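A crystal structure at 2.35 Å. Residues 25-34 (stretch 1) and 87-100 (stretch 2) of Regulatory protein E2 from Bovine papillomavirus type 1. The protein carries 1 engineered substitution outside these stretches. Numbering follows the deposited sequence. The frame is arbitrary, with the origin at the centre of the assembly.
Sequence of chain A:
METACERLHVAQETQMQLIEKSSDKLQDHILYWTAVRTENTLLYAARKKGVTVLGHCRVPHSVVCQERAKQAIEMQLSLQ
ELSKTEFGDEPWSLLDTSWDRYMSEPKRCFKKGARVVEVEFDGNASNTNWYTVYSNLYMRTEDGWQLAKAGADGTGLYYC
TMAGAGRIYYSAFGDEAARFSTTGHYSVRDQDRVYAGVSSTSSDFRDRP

Stretch 1, residues 25-34: KLQDHILYWT
Stretch 2, residues 87-100: FGDEPWSLLDTSWD

Stretch 1 is helical over most of its length. Lys25 precedes the helix in an extended conformation (phi/psi -100/131), and the helix runs on past Thr34. Its regular bonds include Ile30 N to Leu26 O at 2.9 Å and Trp33 N to His29 O at 3.0 Å.

Stretch 2 is mostly irregular. Residues 87-89 have helical phi/psi values without the regular bonds. Glu90 to Ser93 are extended, with phi/psi from -58/160 at Glu90 to -91/177 at Ser93. Leu94 to Asp96 are again helical in phi/psi. A type I turn runs from Leu95 to Ser98, and Ser98 is the N-cap of the helix that begins at Trp99.

The register pairs Lys25 with Trp92 (CA to CA 5.6 Å) and His29 with Leu94 (CA to CA 6.8 Å). Later residues of one stretch therefore meet later residues of the other. The two stretches bury 525 Å² between them.

Two direct hydrogen bonds cross the contact. Both use a ring nitrogen of the helix as donor and a backbone carbonyl as acceptor. His29 (chi1 -56°, chi2 -45°) points toward stretch 2, and its NE2 donates to Trp92 O at 2.6 Å, with an angle of 140°. The place of Trp92 O is less sure. The carbonyl lies near the plane of the imidazole, at its edge. Ser93 O is 3.2 Å from His29 NE2, but the angle is poor and there is no bond. Ser93 O instead accepts from Thr97 OG1 at 2.7 Å. Thr97 OG1 and Ser93 O both lie over one face of the His29 ring, with OG1 3.3 Å from His29 CG. Leu94 CD2 packs 3.6 Å from His29 ND1.

One turn further on, Trp33 (chi1 -77°, chi2 107°) donates from NE1 to Thr97 O at 2.8 Å, with an angle of 147°. The carbonyl sits at the indole edge. Trp33 CH2 also packs on Trp99 CB at 4.1 Å.

Water 1 joins the start of the helix to stretch 2. The O of water 1 accepts from Leu26 N at 2.9 Å and donates to Gly88 O at 2.9 Å and to Glu90 O at 2.7 Å. Leu26 N, at the first turn, is thus satisfied by solvent.

Leu26 (chi1 t, chi2 p) packs beside this bridge. Leu26 CD2 is 3.7 Å from Gly88 CA, and Leu26 CB is 4.1 Å from Trp92 CD1. Its CD1 lies over one face of the Trp92 ring. Trp92 (chi1 -70°, chi2 89°) is held from within stretch 2, since its NE1 donates to Phe87 O at 3.2 Å in a nearly straight bond (177°).

Local bonds brace the loop. Asp96 OD2 accepts from Ser93 N at 2.8 Å and from Ser93 OG at 2.7 Å. Asp96 N returns a bond to Ser93 OG at 3.3 Å. Ser98 (chi1 p) donates from OG to Leu95 O at 2.8 Å.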

ATOM      1  N   LYS A  25     -15.545  -6.353   2.975  1.00 68.40           N
ATOM      2  CA  LYS A  25     -16.348  -5.232   2.479  1.00 68.90           C
ATOM      3  C   LYS A  25     -15.629  -3.894   2.653  1.00 68.35           C
ATOM      4  O   LYS A  25     -15.131  -3.584   3.735  1.00 68.47           O
ATOM      5  CB  LYS A  25     -17.740  -5.211   3.131  1.00 68.81           C
ATOM      6  CG  LYS A  25     -18.531  -3.914   2.915  1.00 70.78           C
ATOM      7  CD  LYS A  25     -18.817  -3.622   1.436  1.00 71.18           C
ATOM      8  CE  LYS A  25     -19.225  -2.169   1.225  1.00 67.65           C
ATOM      9  NZ  LYS A  25     -20.606  -1.913   1.755  1.00 73.86           N
ATOM     10  N   LEU A  26     -15.590  -3.117   1.570  1.00 68.23           N
ATOM     11  CA  LEU A  26     -14.939  -1.809   1.528  1.00 68.32           C
ATOM     12  C   LEU A  26     -15.417  -0.824   2.613  1.00 68.36           C
ATOM     13  O   LEU A  26     -14.622  -0.056   3.147  1.00 68.25           O
ATOM     14  CB  LEU A  26     -15.082  -1.190   0.125  1.00 68.34           C
ATOM     15  CG  LEU A  26     -14.363   0.130  -0.240  1.00 69.28           C
ATOM     16  CD1 LEU A  26     -12.889   0.193   0.233  1.00 67.60           C
ATOM     17  CD2 LEU A  26     -14.448   0.382  -1.741  1.00 67.76           C
ATOM     18  N   GLN A  27     -16.706  -0.869   2.934  1.00 68.43           N
ATOM     19  CA  GLN A  27     -17.309   0.036   3.905  1.00 69.46           C
ATOM     20  C   GLN A  27     -16.782  -0.163   5.326  1.00 68.99           C
ATOM     21  O   GLN A  27     -16.613   0.797   6.065  1.00 68.90           O
ATOM     22  CB  GLN A  27     -18.834  -0.082   3.880  1.00 69.34           C
ATOM     23  CG  GLN A  27     -19.563   1.038   4.611  1.00 73.54           C
ATOM     24  CD  GLN A  27     -19.122   2.421   4.162  1.00 82.63           C
ATOM     25  OE1 GLN A  27     -18.772   3.268   4.983  1.00 82.70           O
ATOM     26  NE2 GLN A  27     -19.133   2.653   2.848  1.00 88.01           N
ATOM     27  N   ASP A  28     -16.522  -1.410   5.700  1.00 69.12           N
ATOM     28  CA  ASP A  28     -15.891  -1.697   6.981  1.00 68.99           C
ATOM     29  C   ASP A  28     -14.481  -1.108   7.081  1.00 68.76           C
ATOM     30  O   ASP A  28     -14.040  -0.727   8.167  1.00 68.89           O
ATOM     31  CB  ASP A  28     -15.854  -3.202   7.225  1.00 69.23           C
ATOM     32  CG  ASP A  28     -17.220  -3.772   7.530  1.00 69.34           C
ATOM     33  OD1 ASP A  28     -17.612  -4.758   6.870  1.00 72.79           O
ATOM     34  OD2 ASP A  28     -17.906  -3.231   8.424  1.00 71.20           O
ATOM     35  N   HIS A  29     -13.785  -1.031   5.950  1.00 67.75           N
ATOM     36  CA  HIS A  29     -12.432  -0.488   5.914  1.00 67.87           C
ATOM     37  C   HIS A  29     -12.429   1.039   5.917  1.00 68.28           C
ATOM     38  O   HIS A  29     -11.576   1.660   6.533  1.00 69.09           O
ATOM     39  CB  HIS A  29     -11.661  -1.064   4.723  1.00 67.23           C
ATOM     40  CG  HIS A  29     -11.613  -2.560   4.722  1.00 67.12           C
ATOM     41  ND1 HIS A  29     -11.338  -3.293   5.856  1.00 64.23           N
ATOM     42  CD2 HIS A  29     -11.831  -3.461   3.735  1.00 65.64           C
ATOM     43  CE1 HIS A  29     -11.383  -4.580   5.568  1.00 65.61           C
ATOM     44  NE2 HIS A  29     -11.673  -4.710   4.286  1.00 67.69           N
ATOM     45  N   ILE A  30     -13.392   1.634   5.224  1.00 68.49           N
ATOM     46  CA  ILE A  30     -13.667   3.057   5.356  1.00 68.63           C
ATOM     47  C   ILE A  30     -13.869   3.390   6.835  1.00 69.49           C
ATOM     48  O   ILE A  30     -13.240   4.317   7.353  1.00 70.39           O
ATOM     49  CB  ILE A  30     -14.895   3.485   4.506  1.00 68.60           C
ATOM     50  CG1 ILE A  30     -14.560   3.350   3.010  1.00 65.84           C
ATOM     51  CG2 ILE A  30     -15.353   4.922   4.886  1.00 67.19           C
ATOM     52  CD1 ILE A  30     -15.716   3.552   2.051  1.00 67.77           C
ATOM     53  N   LEU A  31     -14.714   2.602   7.500  1.00 69.08           N
ATOM     54  CA  LEU A  31     -15.008   2.734   8.927  1.00 69.03           C
ATOM     55  C   LEU A  31     -13.780   2.600   9.809  1.00 68.87           C
ATOM     56  O   LEU A  31     -13.604   3.375  10.741  1.00 68.87           O
ATOM     57  CB  LEU A  31     -16.048   1.694   9.346  1.00 68.88           C
ATOM     58  CG  LEU A  31     -17.505   2.060   9.627  1.00 71.10           C
ATOM     59  CD1 LEU A  31     -17.950   3.373   8.981  1.00 76.52           C
ATOM     60  CD2 LEU A  31     -18.406   0.895   9.215  1.00 72.70           C
ATOM     61  N   TYR A  32     -12.947   1.603   9.512  1.00 69.59           N
ATOM     62  CA  TYR A  32     -11.694   1.369  10.223  1.00 69.16           C
ATOM     63  C   TYR A  32     -10.753   2.565  10.121  1.00 69.37           C
ATOM     64  O   TYR A  32     -10.161   2.966  11.118  1.00 69.84           O
ATOM     65  CB  TYR A  32     -11.005   0.085   9.713  1.00 69.20           C
ATOM     66  CG  TYR A  32      -9.564  -0.070  10.159  1.00 67.27           C
ATOM     67  CD1 TYR A  32      -9.248  -0.654  11.390  1.00 68.76           C
ATOM     68  CD2 TYR A  32      -8.518   0.380   9.355  1.00 68.20           C
ATOM     69  CE1 TYR A  32      -7.922  -0.784  11.810  1.00 69.02           C
ATOM     70  CE2 TYR A  32      -7.189   0.256   9.760  1.00 67.80           C
ATOM     71  CZ  TYR A  32      -6.899  -0.325  10.983  1.00 69.93           C
ATOM     72  OH  TYR A  32      -5.588  -0.435  11.378  1.00 70.05           O
ATOM     73  N   TRP A  33     -10.603   3.129   8.924  1.00 69.27           N
ATOM     74  CA  TRP A  33      -9.668   4.246   8.749  1.00 69.53           C
ATOM     75  C   TRP A  33     -10.168   5.545   9.344  1.00 69.20           C
ATOM     76  O   TRP A  33      -9.370   6.378   9.766  1.00 68.66           O
ATOM     77  CB  TRP A  33      -9.257   4.431   7.292  1.00 68.71           C
ATOM     78  CG  TRP A  33      -8.250   3.419   6.900  1.00 70.48           C
ATOM     79  CD1 TRP A  33      -8.444   2.337   6.082  1.00 70.80           C
ATOM     80  CD2 TRP A  33      -6.887   3.353   7.339  1.00 71.79           C
ATOM     81  NE1 TRP A  33      -7.278   1.607   5.972  1.00 70.95           N
ATOM     82  CE2 TRP A  33      -6.308   2.204   6.735  1.00 71.09           C
ATOM     83  CE3 TRP A  33      -6.095   4.151   8.179  1.00 68.25           C
ATOM     84  CZ2 TRP A  33      -4.974   1.838   6.944  1.00 67.25           C
ATOM     85  CZ3 TRP A  33      -4.760   3.788   8.381  1.00 71.93           C
ATOM     86  CH2 TRP A  33      -4.218   2.635   7.771  1.00 67.47           C
ATOM     87  N   THR A  34     -11.488   5.704   9.379  1.00 69.27           N
ATOM     88  CA  THR A  34     -12.112   6.860  10.001  1.00 69.86           C
ATOM     89  C   THR A  34     -11.934   6.816  11.527  1.00 69.67           C
ATOM     90  O   THR A  34     -11.860   7.857  12.176  1.00 69.60           O
ATOM     91  CB  THR A  34     -13.599   6.924   9.641  1.00 70.60           C
ATOM     92  OG1 THR A  34     -14.255   5.768  10.166  1.00 76.30           O
ATOM     93  CG2 THR A  34     -13.765   6.902   8.148  1.00 67.94           C
ATOM     94  N   PHE A  87     -15.340  -0.320  -8.809  1.00 72.22           N
ATOM     95  CA  PHE A  87     -14.439  -1.173  -8.041  1.00 71.92           C
ATOM     96  C   PHE A  87     -14.898  -1.395  -6.607  1.00 72.53           C
ATOM     97  O   PHE A  87     -14.425  -2.324  -5.941  1.00 72.69           O
ATOM     98  CB  PHE A  87     -13.017  -0.618  -8.070  1.00 70.92           C
ATOM     99  CG  PHE A  87     -12.515  -0.313  -9.456  1.00 69.96           C
ATOM    100  CD1 PHE A  87     -12.197   0.992  -9.820  1.00 66.95           C
ATOM    101  CD2 PHE A  87     -12.372  -1.328 -10.400  1.00 62.93           C
ATOM    102  CE1 PHE A  87     -11.736   1.278 -11.095  1.00 67.66           C
ATOM    103  CE2 PHE A  87     -11.917  -1.048 -11.667  1.00 63.96           C
ATOM    104  CZ  PHE A  87     -11.597   0.254 -12.020  1.00 66.03           C
ATOM    105  N   GLY A  88     -15.820  -0.552  -6.147  1.00 72.92           N
ATOM    106  CA  GLY A  88     -16.323  -0.605  -4.772  1.00 73.63           C
ATOM    107  C   GLY A  88     -17.017  -1.905  -4.403  1.00 74.23           C
ATOM    108  O   GLY A  88     -16.988  -2.314  -3.238  1.00 74.41           O
ATOM    109  N   ASP A  89     -17.627  -2.545  -5.408  1.00 74.13           N
ATOM    110  CA  ASP A  89     -18.364  -3.811  -5.267  1.00 74.59           C
ATOM    111  C   ASP A  89     -17.474  -5.004  -4.908  1.00 74.71           C
ATOM    112  O   ASP A  89     -17.913  -5.939  -4.228  1.00 74.98           O
ATOM    113  CB  ASP A  89     -19.104  -4.139  -6.576  1.00 74.51           C
ATOM    114  CG  ASP A  89     -20.465  -3.461  -6.688  1.00 75.45           C
ATOM    115  OD1 ASP A  89     -20.716  -2.460  -5.979  1.00 74.46           O
ATOM    116  OD2 ASP A  89     -21.290  -3.943  -7.502  1.00 74.95           O
ATOM    117  N   GLU A  90     -16.235  -4.967  -5.399  1.00 74.43           N
ATOM    118  CA  GLU A  90     -15.253  -6.042  -5.237  1.00 74.19           C
ATOM    119  C   GLU A  90     -14.970  -6.370  -3.765  1.00 73.64           C
ATOM    120  O   GLU A  90     -15.236  -5.546  -2.888  1.00 74.02           O
ATOM    121  CB  GLU A  90     -13.943  -5.642  -5.933  1.00 74.21           C
ATOM    122  CG  GLU A  90     -14.090  -5.259  -7.405  1.00 73.83           C
ATOM    123  CD  GLU A  90     -12.777  -4.836  -8.043  1.00 74.71           C
ATOM    124  OE1 GLU A  90     -12.814  -4.312  -9.184  1.00 77.10           O
ATOM    125  OE2 GLU A  90     -11.708  -5.025  -7.411  1.00 76.70           O
ATOM    126  N   PRO A  91     -14.435  -7.575  -3.485  1.00 73.21           N
ATOM    127  CA  PRO A  91     -14.028  -7.871  -2.112  1.00 72.95           C
ATOM    128  C   PRO A  91     -12.709  -7.183  -1.759  1.00 72.65           C
ATOM    129  O   PRO A  91     -11.763  -7.224  -2.542  1.00 73.32           O
ATOM    130  CB  PRO A  91     -13.849  -9.397  -2.106  1.00 72.94           C
ATOM    131  CG  PRO A  91     -14.269  -9.878  -3.470  1.00 73.13           C
ATOM    132  CD  PRO A  91     -14.178  -8.712  -4.385  1.00 73.05           C
ATOM    133  N   TRP A  92     -12.665  -6.550  -0.592  1.00 71.83           N
ATOM    134  CA  TRP A  92     -11.478  -5.855  -0.110  1.00 70.99           C
ATOM    135  C   TRP A  92     -11.193  -6.307   1.303  1.00 70.10           C
ATOM    136  O   TRP A  92     -12.035  -6.173   2.180  1.00 70.17           O
ATOM    137  CB  TRP A  92     -11.690  -4.335  -0.119  1.00 71.08           C
ATOM    138  CG  TRP A  92     -11.739  -3.756  -1.488  1.00 71.73           C
ATOM    139  CD1 TRP A  92     -12.847  -3.597  -2.277  1.00 72.16           C
ATOM    140  CD2 TRP A  92     -10.633  -3.263  -2.247  1.00 73.45           C
ATOM    141  NE1 TRP A  92     -12.497  -3.034  -3.478  1.00 70.80           N
ATOM    142  CE2 TRP A  92     -11.143  -2.824  -3.491  1.00 75.25           C
ATOM    143  CE3 TRP A  92      -9.254  -3.155  -2.002  1.00 74.12           C
ATOM    144  CZ2 TRP A  92     -10.322  -2.278  -4.487  1.00 75.90           C
ATOM    145  CZ3 TRP A  92      -8.436  -2.612  -2.996  1.00 72.74           C
ATOM    146  CH2 TRP A  92      -8.977  -2.180  -4.221  1.00 74.26           C
ATOM    147  N   SER A  93     -10.001  -6.835   1.527  1.00 69.54           N
ATOM    148  CA  SER A  93      -9.606  -7.236   2.866  1.00 68.93           C
ATOM    149  C   SER A  93      -8.906  -6.095   3.616  1.00 68.97           C
ATOM    150  O   SER A  93      -8.693  -4.992   3.079  1.00 67.98           O
ATOM    151  CB  SER A  93      -8.704  -8.464   2.800  1.00 68.62           C
ATOM    152  OG  SER A  93      -7.473  -8.112   2.208  1.00 68.33           O
ATOM    153  N   LEU A  94      -8.566  -6.372   4.871  1.00 69.21           N
ATOM    154  CA  LEU A  94      -7.771  -5.459   5.675  1.00 69.76           C
ATOM    155  C   LEU A  94      -6.428  -5.160   5.006  1.00 69.62           C
ATOM    156  O   LEU A  94      -6.042  -4.001   4.881  1.00 70.53           O
ATOM    157  CB  LEU A  94      -7.571  -6.031   7.083  1.00 70.11           C
ATOM    158  CG  LEU A  94      -8.799  -6.009   8.004  1.00 70.22           C
ATOM    159  CD1 LEU A  94      -8.529  -6.841   9.239  1.00 72.03           C
ATOM    160  CD2 LEU A  94      -9.173  -4.587   8.393  1.00 72.64           C
ATOM    161  N   LEU A  95      -5.741  -6.197   4.542  1.00 69.38           N
ATOM    162  CA  LEU A  95      -4.436  -6.018   3.916  1.00 69.50           C
ATOM    163  C   LEU A  95      -4.479  -5.284   2.576  1.00 69.09           C
ATOM    164  O   LEU A  95      -3.563  -4.512   2.273  1.00 69.41           O
ATOM    165  CB  LEU A  95      -3.709  -7.353   3.782  1.00 69.72           C
ATOM    166  CG  LEU A  95      -3.142  -7.884   5.107  1.00 71.82           C
ATOM    167  CD1 LEU A  95      -2.502  -9.235   4.898  1.00 64.15           C
ATOM    168  CD2 LEU A  95      -2.151  -6.899   5.750  1.00 75.17           C
ATOM    169  N   ASP A  96      -5.533  -5.511   1.787  1.00 68.08           N
ATOM    170  CA  ASP A  96      -5.696  -4.813   0.506  1.00 67.26           C
ATOM    171  C   ASP A  96      -5.807  -3.313   0.737  1.00 66.65           C
ATOM    172  O   ASP A  96      -5.408  -2.512  -0.104  1.00 67.02           O
ATOM    173  CB  ASP A  96      -6.947  -5.291  -0.242  1.00 67.43           C
ATOM    174  CG  ASP A  96      -6.961  -6.787  -0.488  1.00 67.43           C
ATOM    175  OD1 ASP A  96      -5.905  -7.356  -0.839  1.00 68.14           O
ATOM    176  OD2 ASP A  96      -8.043  -7.392  -0.339  1.00 67.24           O
ATOM    177  N   THR A  97      -6.347  -2.950   1.893  1.00 65.93           N
ATOM    178  CA  THR A  97      -6.628  -1.560   2.220  1.00 65.37           C
ATOM    179  C   THR A  97      -5.729  -1.061   3.359  1.00 65.08           C
ATOM    180  O   THR A  97      -6.107  -0.159   4.116  1.00 64.77           O
ATOM    181  CB  THR A  97      -8.116  -1.382   2.574  1.00 65.16           C
ATOM    182  OG1 THR A  97      -8.490  -2.355   3.558  1.00 66.01           O
ATOM    183  CG2 THR A  97      -8.987  -1.572   1.341  1.00 64.16           C
ATOM    184  N   SER A  98      -4.540  -1.655   3.470  1.00 64.68           N
ATOM    185  CA  SER A  98      -3.554  -1.239   4.465  1.00 65.07           C
ATOM    186  C   SER A  98      -2.578  -0.210   3.889  1.00 65.08           C
ATOM    187  O   SER A  98      -2.344  -0.161   2.681  1.00 64.74           O
ATOM    188  CB  SER A  98      -2.812  -2.446   5.053  1.00 64.48           C
ATOM    189  OG  SER A  98      -2.021  -3.090   4.067  1.00 66.38           O
ATOM    190  N   TRP A  99      -2.031   0.621   4.769  1.00 66.54           N
ATOM    191  CA  TRP A  99      -1.113   1.694   4.384  1.00 68.03           C
ATOM    192  C   TRP A  99       0.156   1.187   3.698  1.00 67.84           C
ATOM    193  O   TRP A  99       0.606   1.775   2.687  1.00 67.16           O
ATOM    194  CB  TRP A  99      -0.753   2.527   5.614  1.00 69.60           C
ATOM    195  CG  TRP A  99       0.232   3.618   5.313  1.00 72.26           C
ATOM    196  CD1 TRP A  99       1.614   3.556   5.505  1.00 68.69           C
ATOM    197  CD2 TRP A  99      -0.091   4.942   4.742  1.00 67.50           C
ATOM    198  NE1 TRP A  99       2.173   4.764   5.111  1.00 66.38           N
ATOM    199  CE2 TRP A  99       1.154   5.631   4.637  1.00 66.52           C
ATOM    200  CE3 TRP A  99      -1.320   5.621   4.331  1.00 67.97           C
ATOM    201  CZ2 TRP A  99       1.220   6.972   4.130  1.00 69.18           C
ATOM    202  CZ3 TRP A  99      -1.228   6.951   3.850  1.00 71.01           C
ATOM    203  CH2 TRP A  99       0.023   7.616   3.758  1.00 71.63           C
ATOM    204  N   ASP A 100       0.711   0.080   4.214  1.00 68.07           N
ATOM    205  CA  ASP A 100       1.906  -0.536   3.618  1.00 68.77           C
ATOM    206  C   ASP A 100       1.634  -1.050   2.210  1.00 69.27           C
ATOM    207  O   ASP A 100       2.485  -0.924   1.325  1.00 70.01           O
ATOM    208  CB  ASP A 100       2.438  -1.680   4.490  1.00 68.96           C
ATOM    209  CG  ASP A 100       3.062  -1.193   5.791  1.00 72.38           C
ATOM    210  OD1 ASP A 100       3.490  -0.015   5.857  1.00 79.96           O
ATOM    211  OD2 ASP A 100       3.127  -1.997   6.753  1.00 74.24           O
TER
HETATM  212  O   HOH W   1     -16.479  -4.077  -0.967  1.00 62.47           O